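Local coordinates for putative Lipoprotein (Shewanella oneidensis, PDB 3U24), which is of unknown function but binds zinc and calcium ions and belongs to a family in a metallopeptidase clan, consistent with a zinc-dependent hydrolase, at residues A[252-257]-A[520-525]; A[265-270]-A[474-479]; A[480-485]-A[512-517]; A[495-500]-A[505-510]. All blocks are in the same frame, centred on the assembly; numbering follows the deposited sequence.

The four contacts lie in one largely helical family region. Interactions 1 and 2 bring distant parts of the chain together, while interaction 4 is local. Interaction 1 spans the longest interval, and the other three fall between its two segments. Interaction 2 joins helix 260-289 to helix 459-485. Interaction 3 pairs the last turns of helix 459-485 with the end of helix 504-516. Interaction 4, within the span of interaction 3, packs helix 489-499 on helix 504-516. The centres of interactions 1 and 4 are about 21 Å apart; every other pair is about 13 or 14 Å apart. Sharing helices 459-485 and 504-516, they form a connected group of helix packings, and interaction 1 lies close to the zinc bound by His408, His414 and Glu439.

Interaction 1. Residues A[252-257]-A[520-525]; sequences FDIQAG and QLTSYY
Ile254 meets Ser523 and Thr522 through the end of its longer branch. CG1 stands beside the backbone N and anti to the carbonyl carbon (chi1 -57°), and a second bend at chi2 turns the methyl toward the other segment. Ile254 CD1 lies 3.7 Å from Ser523 CB. It also comes 4.0 Å from Thr522 OG1, where the two side chains meet at a slant. That hydroxyl bonds to Val519 O, so the methyl meets an oxygen already in use.

The Ser523 hydroxyl sits between its backbone N and carbonyl carbon (chi1 62°). This folds it back onto its own turn. Ser523 OG donates to Gln520 O at 2.8 Å, in the carbonyl plane, and Ser523 N reaches the same Gln520 O at 3.1 Å. Two donors therefore grip one carbonyl. Gln520 NE2 donates almost straight to Tyr524 OH at 3.0 Å, in the amide plane. Arg513 bonds to both Gln520 OE1 and Tyr524 OH.

The chain turns off the helix after Ile254. The contact packs the end of helix 243-254 on the start of helix 523-542. The side chain of Ser523 is about 5 Å from that of Glu439, and the contact lies beside the zinc site of His408, His414 and Glu439.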
loop_
_atom_site.group_PDB
_atom_site.type_symbol
_atom_site.label_atom_id
_atom_site.label_comp_id
_atom_site.label_asym_id
_atom_site.label_seq_id
_atom_site.Cartn_x
_atom_site.Cartn_y
_atom_site.Cartn_z
ATOM N N PHE A 252 7.774 7.634 10.885
ATOM C CA PHE A 252 6.828 8.519 10.202
ATOM C C PHE A 252 5.760 7.760 9.400
ATOM O O PHE A 252 4.575 8.127 9.449
ATOM C CB PHE A 252 7.523 9.510 9.227
ATOM C CG PHE A 252 8.269 10.622 9.897
ATOM C CD1 PHE A 252 7.656 11.407 10.876
ATOM C CD2 PHE A 252 9.568 10.920 9.527
ATOM C CE1 PHE A 252 8.329 12.435 11.481
ATOM C CE2 PHE A 252 10.263 11.957 10.129
ATOM C CZ PHE A 252 9.641 12.709 11.121
ATOM N N ASP A 253 6.156 6.705 8.692
ATOM C CA ASP A 253 5.242 5.973 7.822
ATOM C C ASP A 253 4.336 5.031 8.614
ATOM O O ASP A 253 3.138 4.960 8.343
ATOM C CB ASP A 253 6.023 5.118 6.799
ATOM C CG ASP A 253 6.743 5.942 5.735
ATOM O OD1 ASP A 253 6.572 7.185 5.710
ATOM O OD2 ASP A 253 7.464 5.329 4.884
ATOM N N ILE A 254 4.903 4.262 9.556
ATOM C CA ILE A 254 4.158 3.190 10.239
ATOM C C ILE A 254 3.536 3.684 11.550
ATOM O O ILE A 254 2.429 3.330 11.900
ATOM C CB ILE A 254 5.115 2.041 10.534
ATOM C CG1 ILE A 254 5.767 1.531 9.232
ATOM C CG2 ILE A 254 4.429 0.888 11.249
ATOM C CD1 ILE A 254 4.824 0.977 8.166
ATOM N N GLN A 255 4.255 4.544 12.251
ATOM C CA GLN A 255 3.824 5.084 13.515
ATOM C C GLN A 255 3.546 3.983 14.503
ATOM O O GLN A 255 2.599 4.039 15.272
ATOM C CB GLN A 255 2.620 6.030 13.350
ATOM C CG GLN A 255 2.892 7.264 12.526
ATOM C CD GLN A 255 1.730 8.241 12.532
ATOM O OE1 GLN A 255 0.952 8.308 11.555
ATOM N NE2 GLN A 255 1.614 9.006 13.586
ATOM N N ALA A 256 4.404 2.992 14.489
ATOM C CA ALA A 256 4.349 1.877 15.424
ATOM C C ALA A 256 4.774 2.356 16.801
ATOM O O ALA A 256 5.471 3.390 16.974
ATOM C CB ALA A 256 5.302 0.771 14.984
ATOM N N GLY A 257 4.376 1.545 17.762
ATOM C CA GLY A 257 4.743 1.689 19.144
ATOM C C GLY A 257 6.010 0.940 19.483
ATOM O O GLY A 257 6.200 0.573 20.624
ATOM N N GLN A 520 7.695 0.288 3.550
ATOM C CA GLN A 520 6.330 -0.148 3.199
ATOM C C GLN A 520 6.117 -1.663 3.394
ATOM O O GLN A 520 5.047 -2.107 3.822
ATOM C CB GLN A 520 5.959 0.343 1.784
ATOM C CG GLN A 520 4.494 0.120 1.375
ATOM C CD GLN A 520 4.176 -1.352 1.086
ATOM O OE1 GLN A 520 5.043 -2.109 0.647
ATOM N NE2 GLN A 520 2.938 -1.768 1.397
ATOM N N LEU A 521 7.155 -2.448 3.128
ATOM C CA LEU A 521 7.075 -3.929 3.218
ATOM C C LEU A 521 6.878 -4.400 4.641
ATOM O O LEU A 521 6.318 -5.468 4.828
ATOM C CB LEU A 521 8.301 -4.625 2.608
ATOM C CG LEU A 521 8.140 -4.897 1.111
ATOM C CD1 LEU A 521 9.497 -5.242 0.489
ATOM C CD2 LEU A 521 7.113 -6.004 0.876
ATOM N N THR A 522 7.323 -3.633 5.633
ATOM C CA THR A 522 7.085 -4.000 7.040
ATOM C C THR A 522 5.640 -3.740 7.538
ATOM O O THR A 522 5.259 -4.200 8.611
ATOM C CB THR A 522 8.043 -3.256 8.005
ATOM O OG1 THR A 522 7.664 -1.875 8.065
ATOM C CG2 THR A 522 9.510 -3.364 7.540
ATOM N N SER A 523 4.812 -3.044 6.752
ATOM C CA SER A 523 3.560 -2.510 7.260
ATOM C C SER A 523 2.622 -3.624 7.694
ATOM O O SER A 523 1.924 -3.519 8.730
ATOM C CB SER A 523 2.905 -1.537 6.250
ATOM O OG SER A 523 2.565 -2.143 5.019
ATOM N N TYR A 524 2.648 -4.715 6.938
ATOM C CA TYR A 524 1.731 -5.831 7.167
ATOM C C TYR A 524 1.973 -6.459 8.521
ATOM O O TYR A 524 1.034 -6.618 9.328
ATOM C CB TYR A 524 1.853 -6.880 6.079
ATOM C CG TYR A 524 1.831 -6.282 4.705
ATOM C CD1 TYR A 524 3.021 -5.831 4.114
ATOM C CD2 TYR A 524 0.647 -6.164 3.992
ATOM C CE1 TYR A 524 3.023 -5.261 2.870
ATOM C CE2 TYR A 524 0.632 -5.582 2.733
ATOM C CZ TYR A 524 1.811 -5.147 2.179
ATOM O OH TYR A 524 1.856 -4.571 0.950
ATOM N N TYR A 525 3.224 -6.798 8.793
ATOM C CA TYR A 525 3.549 -7.490 10.024
ATOM C C TYR A 525 3.467 -6.542 11.230
ATOM O O TYR A 525 3.078 -6.938 12.313
ATOM C CB TYR A 525 4.945 -8.077 9.932
ATOM C CG TYR A 525 5.377 -8.828 11.143
ATOM C CD1 TYR A 525 4.750 -9.998 11.521
ATOM C CD2 TYR A 525 6.445 -8.385 11.896
ATOM C CE1 TYR A 525 5.145 -10.692 12.644
ATOM C CE2 TYR A 525 6.885 -9.086 12.997
ATOM C CZ TYR A 525 6.235 -10.242 13.352
ATOM O OH TYR A 525 6.654 -10.875 14.483
#

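Interaction 2. Residues A[265-270]-A[474-479]; sequences QKAMVD and CNTILD
Ala267 and Met268 pack on Thr476 and Ile477 in a small apolar contact between two helices. Ala267 and Ile477 hold the nearest pair of CA atoms, 6.6 Å apart.

The apolar contacts centre on Ile477. Its CG1 is beside the backbone N, and the branch then runs extended (chi2 177°), so both CG1 and the end methyl face helix 260-289. Ile477 CG1 lies 3.9 Å from Ala267 CB. Ile477 CD1 reaches 3.8 Å from the SE of Met268, a selenomethionine. The other branch, Ile477 CG2, is looser at 4.1 Å from Met268 SE. The Met268 chain bends at both chi2 and chi3, which brings the selenium across the isoleucine at about a right angle. Ala267 CB also meets a second side chain through its methyl, Thr476 CG2, at 3.9 Å. That methyl is anti to the threonine's backbone N. The alanine thus sits against two neighbouring side chains of the other helix.

Polar bonding is left to partners outside the contact: buried Asp270 forms salt bridges with Arg529 and Arg273, and buried Asp479 bonds through OD2 to Tyr246 OH and Val519 N. Tyr525 of helix 523-542 covers Ala267 and Thr476.

The axes of the two short helical segments approach to 9.0 Å and their directions differ by 132°. This is crossed, mainly antiparallel helix packing, with an alanine at the nearest point, inside the helical body of the DUF885 family.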
loop_
_atom_site.group_PDB
_atom_site.type_symbol
_atom_site.label_atom_id
_atom_site.label_comp_id
_atom_site.label_asym_id
_atom_site.label_seq_id
_atom_site.Cartn_x
_atom_site.Cartn_y
_atom_site.Cartn_z
ATOM N N GLN A 265 13.431 -8.058 15.397
ATOM C CA GLN A 265 13.722 -9.090 16.389
ATOM C C GLN A 265 12.490 -9.963 16.654
ATOM O O GLN A 265 12.600 -11.187 16.705
ATOM C CB GLN A 265 14.293 -8.486 17.687
ATOM C CG GLN A 265 15.645 -7.776 17.436
ATOM C CD GLN A 265 16.183 -6.999 18.655
ATOM O OE1 GLN A 265 15.415 -6.465 19.489
ATOM N NE2 GLN A 265 17.505 -6.951 18.768
ATOM N N LYS A 266 11.313 -9.352 16.752
ATOM C CA LYS A 266 10.089 -10.123 16.858
ATOM C C LYS A 266 9.850 -10.996 15.604
ATOM O O LYS A 266 9.347 -12.128 15.713
ATOM C CB LYS A 266 8.875 -9.227 17.096
ATOM C CG LYS A 266 8.723 -8.654 18.513
ATOM C CD LYS A 266 7.572 -7.621 18.511
ATOM C CE LYS A 266 7.579 -6.707 19.730
ATOM N NZ LYS A 266 7.042 -7.486 20.875
ATOM N N ALA A 267 10.165 -10.463 14.431
ATOM C CA ALA A 267 9.918 -11.197 13.166
ATOM C C ALA A 267 10.808 -12.454 13.102
ATOM O O ALA A 267 10.358 -13.535 12.716
ATOM C CB ALA A 267 10.124 -10.292 11.942
HETATM N N MSE A 268 12.035 -12.310 13.579
HETATM C CA MSE A 268 12.992 -13.452 13.631
HETATM C C MSE A 268 12.498 -14.555 14.539
HETATM O O MSE A 268 12.588 -15.711 14.181
HETATM C CB MSE A 268 14.388 -13.001 14.079
HETATM C CG MSE A 268 15.157 -12.161 13.036
HETATM SE SE MSE A 268 15.682 -13.091 11.384
HETATM C CE MSE A 268 17.316 -13.968 12.114
ATOM N N VAL A 269 11.984 -14.212 15.712
ATOM C CA VAL A 269 11.393 -15.202 16.618
ATOM C C VAL A 269 10.109 -15.828 16.016
ATOM O O VAL A 269 9.942 -17.044 16.020
ATOM C CB VAL A 269 11.157 -14.601 18.042
ATOM C CG1 VAL A 269 10.315 -15.537 18.918
ATOM C CG2 VAL A 269 12.515 -14.283 18.731
ATOM N N ASP A 270 9.224 -15.022 15.450
ATOM C CA ASP A 270 8.009 -15.582 14.878
ATOM C C ASP A 270 8.313 -16.570 13.737
ATOM O O ASP A 270 7.669 -17.602 13.624
ATOM C CB ASP A 270 7.031 -14.492 14.381
ATOM C CG ASP A 270 6.030 -14.043 15.431
ATOM O OD1 ASP A 270 5.683 -14.797 16.394
ATOM O OD2 ASP A 270 5.559 -12.894 15.271
ATOM N N CYS A 474 8.548 -12.632 6.680
ATOM C CA CYS A 474 9.735 -12.502 5.862
ATOM C C CYS A 474 9.792 -11.199 5.063
ATOM O O CYS A 474 10.885 -10.731 4.741
ATOM C CB CYS A 474 9.959 -13.736 4.981
ATOM S SG CYS A 474 10.241 -15.265 5.955
ATOM N N ASN A 475 8.659 -10.569 4.789
ATOM C CA ASN A 475 8.682 -9.220 4.182
ATOM C C ASN A 475 9.435 -8.225 5.076
ATOM O O ASN A 475 10.156 -7.366 4.557
ATOM C CB ASN A 475 7.274 -8.651 3.952
ATOM C CG ASN A 475 6.615 -9.153 2.668
ATOM O OD1 ASN A 475 7.233 -9.768 1.794
ATOM N ND2 ASN A 475 5.335 -8.830 2.535
ATOM N N THR A 476 9.236 -8.339 6.404
ATOM C CA THR A 476 9.860 -7.485 7.395
ATOM C C THR A 476 11.341 -7.786 7.512
ATOM O O THR A 476 12.164 -6.878 7.489
ATOM C CB THR A 476 9.157 -7.615 8.780
ATOM O OG1 THR A 476 7.881 -7.017 8.672
ATOM C CG2 THR A 476 9.906 -6.922 9.916
ATOM N N ILE A 477 11.681 -9.053 7.632
ATOM C CA ILE A 477 13.094 -9.473 7.656
ATOM C C ILE A 477 13.862 -8.943 6.430
ATOM O O ILE A 477 14.967 -8.383 6.540
ATOM C CB ILE A 477 13.195 -10.999 7.775
ATOM C CG1 ILE A 477 12.563 -11.427 9.090
ATOM C CG2 ILE A 477 14.642 -11.500 7.728
ATOM C CD1 ILE A 477 12.536 -12.914 9.302
ATOM N N LEU A 478 13.260 -9.097 5.276
ATOM C CA LEU A 478 13.873 -8.729 4.025
ATOM C C LEU A 478 14.084 -7.226 3.949
ATOM O O LEU A 478 15.203 -6.738 3.659
ATOM C CB LEU A 478 12.979 -9.185 2.872
ATOM C CG LEU A 478 13.371 -8.732 1.456
ATOM C CD1 LEU A 478 14.337 -9.728 0.881
ATOM C CD2 LEU A 478 12.188 -8.645 0.496
ATOM N N ASP A 479 13.018 -6.475 4.223
ATOM C CA ASP A 479 13.107 -5.026 4.036
ATOM C C ASP A 479 14.164 -4.424 4.968
ATOM O O ASP A 479 15.010 -3.622 4.544
ATOM C CB ASP A 479 11.766 -4.335 4.209
ATOM C CG ASP A 479 11.793 -2.882 3.724
ATOM O OD1 ASP A 479 11.798 -2.655 2.476
ATOM O OD2 ASP A 479 11.771 -1.968 4.593
#

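Interaction 3. Residues A[480-485]-A[512-517]; sequences YSIHVK and RRATLS
Two neighbouring torsion choices send Ile482 and His483 toward Ala514. In both residues CG or CG1 stands beside the backbone N and anti to the carbonyl carbon. The isoleucine branch then continues extended (chi2 173°), which puts CD1 at the tip. The imidazole is turned about chi2 (-71°), and this brings NE2 forward to the other helix.

Ile482 CD1 meets Ala514 CB at 3.4 Å. This is tighter than a usual methyl contact.

His483 NE2 is the single donor of a bifurcated (three-centre) hydrogen bond to two backbone carbonyls. Ala514 O is the shorter acceptor, 2.8 Å from His483 NE2, and lies at the edge of the ring, somewhat tilted from its plane. The N-H comes in nearly along the C=O axis, but the bond is bent (132° at the hydrogen). Ser517 O takes the second branch, 3.2 Å from His483 NE2, tilted from the ring plane in its turn. ND1, the other ring nitrogen, bonds to Ile241 N, which fits a proton on NE2 and holds the ring's rotation. Ile482 CG2 lies over one face of the ring, offset toward its rim.

Within the closing turn, Ser517 OG donates to Arg513 O at 2.7 Å, from above the carbonyl plane. Arg513 O also accepts from Leu516 N and Ser517 N.

The contact joins the last turns of helix 459-485 to the C-terminal end of helix 504-516. Tyr480 stacks on Tyr264 of helix 260-289, Val484 touches helix 243-254, and Arg512 and Leu516 lie against helix 168-179.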
loop_
_atom_site.group_PDB
_atom_site.type_symbol
_atom_site.label_atom_id
_atom_site.label_comp_id
_atom_site.label_asym_id
_atom_site.label_seq_id
_atom_site.Cartn_x
_atom_site.Cartn_y
_atom_site.Cartn_z
ATOM N N TYR A 480 14.139 -4.871 6.217
ATOM C CA TYR A 480 15.048 -4.404 7.240
ATOM C C TYR A 480 16.466 -4.834 6.938
ATOM O O TYR A 480 17.385 -4.016 6.974
ATOM C CB TYR A 480 14.601 -4.927 8.621
ATOM C CG TYR A 480 15.417 -4.405 9.785
ATOM C CD1 TYR A 480 15.133 -3.174 10.367
ATOM C CD2 TYR A 480 16.495 -5.119 10.280
ATOM C CE1 TYR A 480 15.908 -2.676 11.437
ATOM C CE2 TYR A 480 17.272 -4.635 11.333
ATOM C CZ TYR A 480 16.967 -3.423 11.929
ATOM O OH TYR A 480 17.744 -2.946 12.994
ATOM N N SER A 481 16.653 -6.116 6.635
ATOM C CA SER A 481 18.004 -6.630 6.423
ATOM C C SER A 481 18.689 -5.989 5.223
ATOM O O SER A 481 19.870 -5.737 5.274
ATOM C CB SER A 481 18.023 -8.146 6.348
ATOM O OG SER A 481 17.398 -8.674 7.525
ATOM N N ILE A 482 17.936 -5.699 4.179
ATOM C CA ILE A 482 18.476 -5.053 2.983
ATOM C C ILE A 482 18.954 -3.628 3.296
ATOM O O ILE A 482 20.066 -3.268 2.993
ATOM C CB ILE A 482 17.411 -5.048 1.853
ATOM C CG1 ILE A 482 17.304 -6.448 1.259
ATOM C CG2 ILE A 482 17.754 -4.042 0.743
ATOM C CD1 ILE A 482 16.168 -6.590 0.252
ATOM N N HIS A 483 18.126 -2.848 3.965
ATOM C CA HIS A 483 18.409 -1.444 4.203
ATOM C C HIS A 483 19.303 -1.156 5.393
ATOM O O HIS A 483 19.978 -0.122 5.422
ATOM C CB HIS A 483 17.102 -0.703 4.309
ATOM C CG HIS A 483 16.442 -0.564 2.993
ATOM N ND1 HIS A 483 16.932 0.247 2.041
ATOM C CD2 HIS A 483 15.379 -1.245 2.418
ATOM C CE1 HIS A 483 16.198 0.115 0.936
ATOM N NE2 HIS A 483 15.231 -0.773 1.174
ATOM N N VAL A 484 19.341 -2.085 6.351
ATOM C CA VAL A 484 20.047 -1.879 7.593
ATOM C C VAL A 484 21.223 -2.831 7.745
ATOM O O VAL A 484 22.220 -2.470 8.374
ATOM C CB VAL A 484 19.101 -1.987 8.841
ATOM C CG1 VAL A 484 19.881 -1.734 10.154
ATOM C CG2 VAL A 484 17.980 -0.966 8.709
ATOM N N LYS A 485 21.117 -4.033 7.195
ATOM C CA LYS A 485 22.104 -5.077 7.518
ATOM C C LYS A 485 22.856 -5.589 6.293
ATOM O O LYS A 485 23.494 -6.633 6.364
ATOM C CB LYS A 485 21.428 -6.275 8.210
ATOM C CG LYS A 485 20.733 -5.949 9.508
ATOM C CD LYS A 485 20.018 -7.188 10.034
ATOM C CE LYS A 485 20.955 -8.235 10.627
ATOM N NZ LYS A 485 21.243 -7.868 12.041
ATOM N N ARG A 512 13.389 -6.790 -5.966
ATOM C CA ARG A 512 13.262 -5.554 -6.720
ATOM C C ARG A 512 12.480 -4.485 -5.957
ATOM O O ARG A 512 12.886 -3.336 -5.884
ATOM C CB ARG A 512 12.588 -5.797 -8.070
ATOM C CG ARG A 512 12.569 -4.553 -8.967
ATOM C CD ARG A 512 11.906 -4.833 -10.324
ATOM N NE ARG A 512 12.165 -3.776 -11.327
ATOM C CZ ARG A 512 11.297 -2.823 -11.679
ATOM N NH1 ARG A 512 10.081 -2.765 -11.115
ATOM N NH2 ARG A 512 11.647 -1.917 -12.606
ATOM N N ARG A 513 11.360 -4.881 -5.391
ATOM C CA ARG A 513 10.508 -3.965 -4.639
ATOM C C ARG A 513 11.265 -3.348 -3.428
ATOM O O ARG A 513 11.136 -2.139 -3.145
ATOM C CB ARG A 513 9.259 -4.719 -4.208
ATOM C CG ARG A 513 8.262 -3.936 -3.391
ATOM C CD ARG A 513 6.988 -4.760 -3.301
ATOM N NE ARG A 513 6.083 -4.238 -2.296
ATOM C CZ ARG A 513 4.971 -4.848 -1.893
ATOM N NH1 ARG A 513 4.616 -6.024 -2.427
ATOM N NH2 ARG A 513 4.225 -4.277 -0.942
ATOM N N ALA A 514 12.079 -4.171 -2.767
ATOM C CA ALA A 514 12.912 -3.740 -1.626
ATOM C C ALA A 514 14.088 -2.863 -2.036
ATOM O O ALA A 514 14.565 -2.079 -1.217
ATOM C CB ALA A 514 13.412 -4.931 -0.839
ATOM N N THR A 515 14.557 -2.981 -3.277
ATOM C CA THR A 515 15.613 -2.130 -3.753
ATOM C C THR A 515 15.057 -0.757 -4.072
ATOM O O THR A 515 15.780 0.228 -4.005
ATOM C CB THR A 515 16.311 -2.674 -5.029
ATOM O OG1 THR A 515 15.397 -2.721 -6.159
ATOM C CG2 THR A 515 16.871 -4.053 -4.804
ATOM N N LEU A 516 13.779 -0.681 -4.423
ATOM C CA LEU A 516 13.182 0.565 -4.903
ATOM C C LEU A 516 12.351 1.290 -3.857
ATOM O O LEU A 516 12.108 2.459 -3.978
ATOM C CB LEU A 516 12.348 0.315 -6.187
ATOM C CG LEU A 516 13.203 -0.020 -7.438
ATOM C CD1 LEU A 516 12.347 -0.512 -8.617
ATOM C CD2 LEU A 516 14.057 1.171 -7.843
ATOM N N SER A 517 11.903 0.576 -2.844
ATOM C CA SER A 517 11.123 1.159 -1.761
ATOM C C SER A 517 11.706 0.713 -0.415
ATOM O O SER A 517 12.486 -0.257 -0.331
ATOM C CB SER A 517 9.674 0.696 -1.866
ATOM O OG SER A 517 9.589 -0.687 -1.557
#

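Interaction 4. Residues A[495-500]-A[505-510]; sequences LMMDEA and AEAEGK. With CA (calcium ion), chain T.
Met496 and Met497, both selenomethionines, close on Ala507 from helix 489-499. Met496 CB lies 3.7 Å from Ala507 CB, and Met497 CG adds a second contact with Ala507 CB at 3.9 Å. Both CG atoms stand beside their backbone N and anti to the carbonyl carbon, so the two chains leave the helix in similar fashion. The Met496 chain then bends at chi2 and chi3. This carries its CE to 3.9 Å from Lys510 NZ, with the two side chains crossing at about a right angle. The lysine's own bends at chi2 and chi4 bring the ammonium there, and it bonds to Asn475 OD1 of helix 459-485.

The next shell is the backbone beneath the methionines. Leu495 O accepts from both Glu499 N (3.0 Å) and Ala500 N (3.1 Å), a wide pi-type turn near the end of helix 489-499. Asp498 lies in this turn and binds a calcium ion through OD1 at 2.3 Å. Three waters also bind the ion. Glu499 is tied to Lys271 and Lys299 by salt bridges.

The axes of the two short helical segments approach to 9.1 Å, with N-to-C directions 143° apart, so helices 489-499 and 504-516 form a roughly antiparallel helical hairpin with a short link. Met496 also packs on Cys474 and Asn475, and Leu495 on Ile477 and Leu478, so the hairpin rests on helix 459-485.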
loop_
_atom_site.group_PDB
_atom_site.type_symbol
_atom_site.label_atom_id
_atom_site.label_comp_id
_atom_site.label_asym_id
_atom_site.label_seq_id
_atom_site.Cartn_x
_atom_site.Cartn_y
_atom_site.Cartn_z
ATOM N N LEU A 495 16.132 -16.401 1.489
ATOM C CA LEU A 495 15.092 -16.135 2.495
ATOM C C LEU A 495 13.673 -16.416 1.944
ATOM O O LEU A 495 12.879 -17.176 2.516
ATOM C CB LEU A 495 15.167 -14.682 2.962
ATOM C CG LEU A 495 14.190 -14.156 4.046
ATOM C CD1 LEU A 495 14.623 -14.676 5.433
ATOM C CD2 LEU A 495 14.128 -12.611 4.015
HETATM N N MSE A 496 13.353 -15.792 0.821
HETATM C CA MSE A 496 12.002 -15.858 0.338
HETATM C C MSE A 496 11.683 -17.286 -0.124
HETATM O O MSE A 496 10.584 -17.768 0.066
HETATM C CB MSE A 496 11.737 -14.828 -0.776
HETATM C CG MSE A 496 11.752 -13.305 -0.396
HETATM SE SE MSE A 496 11.017 -12.734 1.370
HETATM C CE MSE A 496 9.123 -13.039 1.042
HETATM N N MSE A 497 12.645 -17.995 -0.682
HETATM C CA MSE A 497 12.351 -19.325 -1.245
HETATM C C MSE A 497 12.521 -20.429 -0.214
HETATM O O MSE A 497 11.691 -21.311 -0.132
HETATM C CB MSE A 497 13.240 -19.606 -2.450
HETATM C CG MSE A 497 13.003 -18.680 -3.640
HETATM SE SE MSE A 497 13.965 -19.295 -5.295
HETATM C CE MSE A 497 13.506 -21.188 -5.231
ATOM N N ASP A 498 13.592 -20.381 0.568
ATOM C CA ASP A 498 13.914 -21.474 1.498
ATOM C C ASP A 498 13.234 -21.335 2.869
ATOM O O ASP A 498 12.920 -22.342 3.495
ATOM C CB ASP A 498 15.425 -21.578 1.700
ATOM C CG ASP A 498 16.176 -21.851 0.397
ATOM O OD1 ASP A 498 15.580 -22.336 -0.599
ATOM O OD2 ASP A 498 17.388 -21.585 0.364
ATOM N N GLU A 499 13.029 -20.104 3.333
ATOM C CA GLU A 499 12.422 -19.860 4.652
ATOM C C GLU A 499 10.919 -19.640 4.522
ATOM O O GLU A 499 10.187 -20.117 5.355
ATOM C CB GLU A 499 13.074 -18.674 5.384
ATOM C CG GLU A 499 14.592 -18.789 5.594
ATOM C CD GLU A 499 15.016 -20.007 6.418
ATOM O OE1 GLU A 499 14.371 -20.315 7.441
ATOM O OE2 GLU A 499 16.005 -20.675 6.046
ATOM N N ALA A 500 10.486 -18.957 3.459
ATOM C CA ALA A 500 9.076 -18.635 3.211
ATOM C C ALA A 500 8.431 -19.460 2.113
ATOM O O ALA A 500 7.294 -19.195 1.767
ATOM C CB ALA A 500 8.932 -17.163 2.851
ATOM N N ALA A 505 10.061 -16.367 -9.145
ATOM C CA ALA A 505 9.582 -15.124 -9.681
ATOM C C ALA A 505 9.074 -14.219 -8.535
ATOM O O ALA A 505 9.304 -13.012 -8.543
ATOM C CB ALA A 505 8.483 -15.382 -10.720
ATOM N N GLU A 506 8.382 -14.805 -7.556
ATOM C CA GLU A 506 7.877 -14.033 -6.438
ATOM C C GLU A 506 9.077 -13.457 -5.646
ATOM O O GLU A 506 9.103 -12.265 -5.283
ATOM C CB GLU A 506 6.924 -14.851 -5.562
ATOM N N ALA A 507 10.110 -14.266 -5.464
ATOM C CA ALA A 507 11.264 -13.846 -4.696
ATOM C C ALA A 507 11.951 -12.683 -5.389
ATOM O O ALA A 507 12.251 -11.654 -4.747
ATOM C CB ALA A 507 12.215 -14.994 -4.477
ATOM N N GLU A 508 12.165 -12.834 -6.687
ATOM C CA GLU A 508 12.827 -11.809 -7.484
ATOM C C GLU A 508 12.027 -10.502 -7.438
ATOM O O GLU A 508 12.614 -9.438 -7.310
ATOM C CB GLU A 508 13.011 -12.233 -8.950
ATOM C CG GLU A 508 14.340 -12.876 -9.342
ATOM C CD GLU A 508 14.374 -13.340 -10.834
ATOM O OE1 GLU A 508 13.377 -13.096 -11.582
ATOM O OE2 GLU A 508 15.386 -13.958 -11.276
ATOM N N GLY A 509 10.719 -10.583 -7.603
ATOM C CA GLY A 509 9.846 -9.434 -7.507
ATOM C C GLY A 509 9.986 -8.725 -6.159
ATOM O O GLY A 509 10.023 -7.487 -6.088
ATOM N N LYS A 510 10.101 -9.505 -5.094
ATOM C CA LYS A 510 10.276 -8.952 -3.766
ATOM C C LYS A 510 11.613 -8.253 -3.575
ATOM O O LYS A 510 11.667 -7.164 -3.008
ATOM C CB LYS A 510 10.096 -10.028 -2.719
ATOM C CG LYS A 510 8.654 -10.381 -2.451
ATOM C CD LYS A 510 7.957 -9.318 -1.606
ATOM C CE LYS A 510 6.482 -9.680 -1.418
ATOM N NZ LYS A 510 6.312 -10.904 -0.565
HETATM CA CA CA T . 16.801 -22.652 -2.543
HETATM O O HOH W 1 18.938 -22.560 -1.255
HETATM O O HOH W 2 17.277 -24.627 -1.617
HETATM O O HOH W 3 17.858 -20.376 -3.219
#